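Local coordinates for protein PelD (Pseudomonas aeruginosa, PDB 4EU0) that binds the second messenger cyclic di-GMP through a GGDEF-type domain that follows a GAF domain in this C-terminal part of the protein, at residues Leu139-Gly144 against His181-Cys186; Ser168-Arg173 against Arg210-Gln215. One frame throughout, in Å; residues are numbered along the deposited sequence.

Interaction 1: Leu139-Gly144 against His181-Cys186; sequences LAILAG and HGLPAC
Ile141, midway along helix 133-150, comes closest to His181 at the C-terminal end of helix 162-181, with 7.6 Å between their CA atoms. The isoleucine lays its longer branch over the imidazole. Its CG1 sits above the middle of the ring, 3.6 Å from the centroid and 12° off the ring normal, a CH-pi contact made as the two side chains slide past each other in opposite directions. With CG1 anti to the carbonyl carbon (chi1 -65°), the ethyl branch runs over the ring and on to the leucine beyond. Here the GAF domain meets the GGDEF domain: helix 133-150 belongs to the first, and the turn out of helix 162-181 into strand 185-192 to the second. Gly182 makes that turn with a positive phi, bringing Leu183 in beside His181. Ile141 and Leu183 then reach toward each other tip to tip, CD1 to CD1 at 3.7 Å, while Leu3 of helix 2-16 also packs on Ile141. Ala140 CB touches the ring obliquely, 4.0 Å from His181 CE1. In the ring plane a water lies 2.9 Å from His181 NE2 and gives a weak hydrogen bond to Ala140 O.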
# COMPACT_ATOMS: atom_id res chain seq x y z
N LEU A 139 -9.83 1.71 10.10
CA LEU A 139 -10.06 3.01 9.44
C LEU A 139 -8.74 3.69 9.06
O LEU A 139 -8.59 4.22 7.94
CB LEU A 139 -10.85 3.92 10.38
CG LEU A 139 -12.34 4.25 10.15
CD1 LEU A 139 -13.06 3.29 9.22
CD2 LEU A 139 -13.06 4.40 11.48
N ALA A 140 -7.78 3.66 9.99
CA ALA A 140 -6.47 4.26 9.76
C ALA A 140 -5.71 3.52 8.65
O ALA A 140 -5.11 4.15 7.78
CB ALA A 140 -5.66 4.30 11.05
N ILE A 141 -5.78 2.20 8.67
CA ILE A 141 -5.13 1.38 7.64
C ILE A 141 -5.69 1.71 6.27
O ILE A 141 -4.94 1.98 5.33
CB ILE A 141 -5.29 -0.14 7.90
CG1 ILE A 141 -4.55 -0.53 9.19
CG2 ILE A 141 -4.81 -0.95 6.65
CD1 ILE A 141 -4.94 -1.89 9.74
N LEU A 142 -7.01 1.72 6.16
CA LEU A 142 -7.66 2.02 4.89
C LEU A 142 -7.35 3.44 4.41
O LEU A 142 -7.04 3.64 3.23
CB LEU A 142 -9.17 1.77 5.00
CG LEU A 142 -10.10 1.87 3.79
CD1 LEU A 142 -9.73 0.89 2.67
CD2 LEU A 142 -11.54 1.66 4.25
N ALA A 143 -7.42 4.42 5.31
CA ALA A 143 -7.16 5.81 4.96
C ALA A 143 -5.76 6.01 4.34
O ALA A 143 -5.61 6.73 3.35
CB ALA A 143 -7.36 6.73 6.17
N GLY A 144 -4.76 5.34 4.92
CA GLY A 144 -3.38 5.47 4.45
C GLY A 144 -3.23 4.90 3.05
O GLY A 144 -2.62 5.52 2.17
N HIS A 181 0.78 -1.12 12.53
CA HIS A 181 -0.43 -1.95 12.60
C HIS A 181 -0.15 -3.45 12.67
O HIS A 181 -1.08 -4.25 12.74
CB HIS A 181 -1.38 -1.63 11.44
CG HIS A 181 -1.72 -0.17 11.32
ND1 HIS A 181 -2.54 0.47 12.23
CD2 HIS A 181 -1.35 0.76 10.42
CE1 HIS A 181 -2.66 1.74 11.89
NE2 HIS A 181 -1.95 1.94 10.79
N GLY A 182 1.13 -3.82 12.66
CA GLY A 182 1.53 -5.23 12.75
C GLY A 182 1.06 -6.06 11.57
O GLY A 182 0.91 -7.28 11.69
N LEU A 183 0.82 -5.41 10.43
CA LEU A 183 0.31 -6.11 9.24
C LEU A 183 1.45 -6.81 8.51
O LEU A 183 2.53 -6.24 8.39
CB LEU A 183 -0.42 -5.15 8.30
CG LEU A 183 -1.68 -4.50 8.87
CD1 LEU A 183 -2.35 -3.68 7.78
CD2 LEU A 183 -2.65 -5.52 9.44
N PRO A 184 1.20 -8.04 8.02
CA PRO A 184 2.26 -8.80 7.36
C PRO A 184 2.47 -8.42 5.89
O PRO A 184 1.54 -8.02 5.20
CB PRO A 184 1.77 -10.25 7.48
CG PRO A 184 0.27 -10.14 7.47
CD PRO A 184 -0.04 -8.83 8.17
N ALA A 185 3.73 -8.54 5.46
CA ALA A 185 4.07 -8.46 4.04
C ALA A 185 5.36 -9.23 3.84
O ALA A 185 6.09 -9.47 4.80
CB ALA A 185 4.26 -7.00 3.61
N CYS A 186 5.63 -9.62 2.59
CA CYS A 186 6.83 -10.38 2.27
C CYS A 186 7.53 -9.77 1.08
O CYS A 186 6.87 -9.37 0.11
CB CYS A 186 6.44 -11.82 1.91
SG CYS A 186 7.81 -12.98 1.93
O HOH W 1 -1.91 4.25 9.06

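Interaction 2: Ser168-Arg173 against Arg210-Gln215; sequences SQYLKR and RGLDVQ. With C2E (9,9'-[(2R,3R,3aS,5S,7aR,9R,10R,10aS,12S,14aR)-3,5,10,12-tetrahydroxy-5,12-dioxidooctahydro-2H,7H-difuro[3,2-d:3',2'-j][1,3,7,9,2,8]tetraoxadiphosphacyclododecine-2,9-diyl]bis(2-amino-1,9-dihydro-6H-purin-6-one)), chain B.
The turn Arg210-Asp213 spells RGLD, the RxxD motif known as the inhibitory site of diguanylate cyclases, used here to bind cyclic di-GMP; the turn and the start of the strand after it, through Leu212 and Val214, pack on Tyr170 of helix 162-181. It is a type II' beta turn leading into strand 214-219. Tyr170 and Val214 cross at about a right angle: Val214 CG1 lies over one face of the phenol, 3.6 Å from Tyr170 CD1, and CG2 leans on Tyr170 CB. At the ring edge, near its plane, Leu212 O approaches Tyr170 CE1 to 3.4 Å. Beyond the ring, Tyr170 OH is hydrogen-bonded to Arg11 of helix 2-16, whose other terminal nitrogen bonds Gly211 O, tying helix and turn together.

Two side chains of the turn point the other way, to the ligand. Asp213 meets one guanine through its N1 and N2 edge: N2 donates to Asp213 OD1 at 3.0 Å, nearly straight at 169°, and N1 to Asp213 OD2 at an unusually short 2.5 Å. Arg210 runs extended to CD and bends at chi3 (-73°), which lays its guanidinium over the other guanine, with the ligand's C51 3.5 Å above the guanidinium plane, toward its rim. From there Arg210 NH1 bonds phosphate oxygen O1P at 2.8 Å. One short motif thus reads a guanine edge with a carboxylate and pairs a phosphate with a guanidinium lying flat against the second base, a combination that would probably select for a guanine cyclic dinucleotide.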
# COMPACT_ATOMS: atom_id res chain seq x y z
N SER A 168 8.64 1.61 -4.73
CA SER A 168 9.09 2.43 -3.60
C SER A 168 7.93 2.82 -2.68
O SER A 168 7.99 2.65 -1.46
CB SER A 168 9.81 3.68 -4.12
OG SER A 168 10.37 4.41 -3.05
N GLN A 169 6.87 3.36 -3.27
CA GLN A 169 5.68 3.72 -2.50
C GLN A 169 5.06 2.54 -1.76
O GLN A 169 4.83 2.62 -0.57
CB GLN A 169 4.64 4.41 -3.38
CG GLN A 169 3.40 4.84 -2.60
CD GLN A 169 2.27 5.33 -3.49
OE1 GLN A 169 1.69 6.39 -3.25
NE2 GLN A 169 1.95 4.55 -4.53
N TYR A 170 4.78 1.45 -2.47
CA TYR A 170 4.18 0.27 -1.87
C TYR A 170 5.04 -0.33 -0.76
O TYR A 170 4.52 -0.73 0.27
CB TYR A 170 3.86 -0.79 -2.95
CG TYR A 170 2.62 -0.55 -3.80
CD1 TYR A 170 1.77 -1.62 -4.11
CD2 TYR A 170 2.30 0.71 -4.30
CE1 TYR A 170 0.63 -1.43 -4.92
CE2 TYR A 170 1.16 0.91 -5.11
CZ TYR A 170 0.34 -0.18 -5.41
OH TYR A 170 -0.78 -0.01 -6.18
N LEU A 171 6.35 -0.37 -0.97
CA LEU A 171 7.27 -0.86 0.06
C LEU A 171 7.20 0.00 1.31
O LEU A 171 7.12 -0.52 2.42
CB LEU A 171 8.70 -0.93 -0.48
CG LEU A 171 9.78 -1.37 0.53
CD1 LEU A 171 9.51 -2.75 1.10
CD2 LEU A 171 11.13 -1.33 -0.18
N LYS A 172 7.21 1.32 1.15
CA LYS A 172 7.16 2.19 2.33
C LYS A 172 5.84 2.00 3.06
O LYS A 172 5.80 1.92 4.28
CB LYS A 172 7.36 3.66 1.97
CG LYS A 172 7.53 4.54 3.20
CD LYS A 172 7.82 5.99 2.85
CE LYS A 172 8.06 6.78 4.12
NZ LYS A 172 8.46 8.19 3.84
N ARG A 173 4.75 1.93 2.30
CA ARG A 173 3.45 1.68 2.93
C ARG A 173 3.44 0.36 3.68
O ARG A 173 2.94 0.28 4.80
CB ARG A 173 2.33 1.71 1.89
CG ARG A 173 0.95 1.44 2.50
CD ARG A 173 0.60 2.41 3.66
NE ARG A 173 0.55 3.80 3.20
CZ ARG A 173 0.38 4.86 3.99
NH1 ARG A 173 0.37 6.08 3.46
NH2 ARG A 173 0.25 4.71 5.31
N ARG A 210 0.29 -10.54 -9.54
CA ARG A 210 -1.11 -10.64 -9.18
C ARG A 210 -1.45 -9.55 -8.16
O ARG A 210 -0.66 -9.27 -7.26
CB ARG A 210 -1.39 -12.03 -8.58
CG ARG A 210 -2.78 -12.23 -8.01
CD ARG A 210 -3.00 -13.66 -7.48
NE ARG A 210 -3.14 -14.66 -8.53
CZ ARG A 210 -3.41 -15.96 -8.31
NH1 ARG A 210 -3.57 -16.41 -7.07
NH2 ARG A 210 -3.53 -16.79 -9.33
N GLY A 211 -2.63 -8.95 -8.33
CA GLY A 211 -3.18 -8.02 -7.33
C GLY A 211 -2.28 -6.84 -7.00
O GLY A 211 -1.76 -6.18 -7.91
N LEU A 212 -2.11 -6.58 -5.70
CA LEU A 212 -1.31 -5.44 -5.24
C LEU A 212 0.19 -5.69 -5.25
O LEU A 212 0.96 -4.78 -4.96
CB LEU A 212 -1.74 -5.01 -3.83
CG LEU A 212 -3.18 -4.53 -3.71
CD1 LEU A 212 -3.56 -4.49 -2.25
CD2 LEU A 212 -3.34 -3.17 -4.38
N ASP A 213 0.61 -6.91 -5.59
CA ASP A 213 2.03 -7.21 -5.65
C ASP A 213 2.71 -6.31 -6.68
O ASP A 213 2.13 -6.02 -7.74
CB ASP A 213 2.31 -8.66 -6.01
CG ASP A 213 1.75 -9.65 -5.00
OD1 ASP A 213 1.22 -9.26 -3.93
OD2 ASP A 213 1.86 -10.86 -5.29
N VAL A 214 3.92 -5.87 -6.35
CA VAL A 214 4.71 -5.05 -7.26
C VAL A 214 6.11 -5.62 -7.39
O VAL A 214 6.65 -6.24 -6.45
CB VAL A 214 4.77 -3.55 -6.83
CG1 VAL A 214 3.40 -2.89 -7.03
CG2 VAL A 214 5.22 -3.39 -5.38
N GLN A 215 6.69 -5.42 -8.57
CA GLN A 215 7.99 -5.98 -8.90
C GLN A 215 8.98 -4.93 -9.37
O GLN A 215 8.59 -3.91 -9.95
CB GLN A 215 7.85 -7.03 -10.00
CG GLN A 215 6.85 -8.12 -9.70
CD GLN A 215 6.79 -9.12 -10.83
OE1 GLN A 215 7.19 -8.81 -11.95
NE2 GLN A 215 6.30 -10.32 -10.53
P1 C2E B . -4.04 -19.94 -5.30
O2P C2E B . -3.65 -21.40 -5.16
O1P C2E B . -3.70 -19.21 -6.58
O5' C2E B . -3.42 -19.11 -4.08
C5' C2E B . -3.52 -19.56 -2.73
C4' C2E B . -3.08 -18.47 -1.76
O4' C2E B . -1.66 -18.25 -1.87
C3' C2E B . -3.72 -17.11 -1.98
O3' C2E B . -4.96 -16.91 -1.29
C2' C2E B . -2.67 -16.17 -1.43
O2' C2E B . -2.76 -16.18 -0.00
C1' C2E B . -1.38 -16.86 -1.82
N9 C2E B . -0.92 -16.39 -3.16
C8 C2E B . -0.89 -17.11 -4.29
N7 C2E B . -0.40 -16.38 -5.33
C5 C2E B . -0.11 -15.16 -4.83
C6 C2E B . 0.43 -13.90 -5.37
O6 C2E B . 0.77 -13.82 -6.67
N1 C2E B . 0.58 -12.85 -4.53
C2 C2E B . 0.24 -12.90 -3.21
N2 C2E B . 0.42 -11.80 -2.46
N3 C2E B . -0.27 -14.04 -2.65
C4 C2E B . -0.46 -15.16 -3.40
P11 C2E B . -6.04 -15.87 -1.88
O21 C2E B . -7.20 -15.76 -0.89
O11 C2E B . -5.39 -14.60 -2.37
O5A C2E B . -6.61 -16.67 -3.15
C5A C2E B . -7.20 -17.96 -2.99
C4A C2E B . -7.52 -18.51 -4.36
O4A C2E B . -8.35 -17.61 -5.09
C3A C2E B . -6.28 -18.65 -5.22
O3A C2E B . -5.61 -19.88 -5.02
C2A C2E B . -6.80 -18.53 -6.63
O2A C2E B . -7.37 -19.77 -7.06
C1A C2E B . -7.90 -17.51 -6.45
N91 C2E B . -7.38 -16.14 -6.73
C81 C2E B . -7.10 -15.17 -5.84
N71 C2E B . -6.65 -14.05 -6.46
C51 C2E B . -6.64 -14.30 -7.78
C61 C2E B . -6.29 -13.55 -9.01
O61 C2E B . -5.84 -12.27 -8.96
N11 C2E B . -6.43 -14.18 -10.20
C21 C2E B . -6.88 -15.46 -10.29
N21 C2E B . -6.99 -16.03 -11.52
N31 C2E B . -7.22 -16.20 -9.20
C41 C2E B . -7.13 -15.68 -7.95

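Overall arrangement
The two contacts lie on the same helix, 162-181, with their centres 13 Å apart. Its last residue meets helix 133-150 in interaction 1, and its middle packs, through Tyr170, against the RxxD turn in interaction 2. Their segments alternate along the chain, and they touch where Gly144 O lies 3.3 Å from Arg173 NH1. Both also reach one antiparallel sheet, through strands 185-192 and 214-219. Interaction 2 holds cyclic di-GMP directly, together with Thr234 and Arg245, whereas in interaction 1 the side chain of Leu183 stays about 13 Å from the ligand. Helix 2-16 borders both contacts and brings Arg4, another residue of the pocket, close to Leu212.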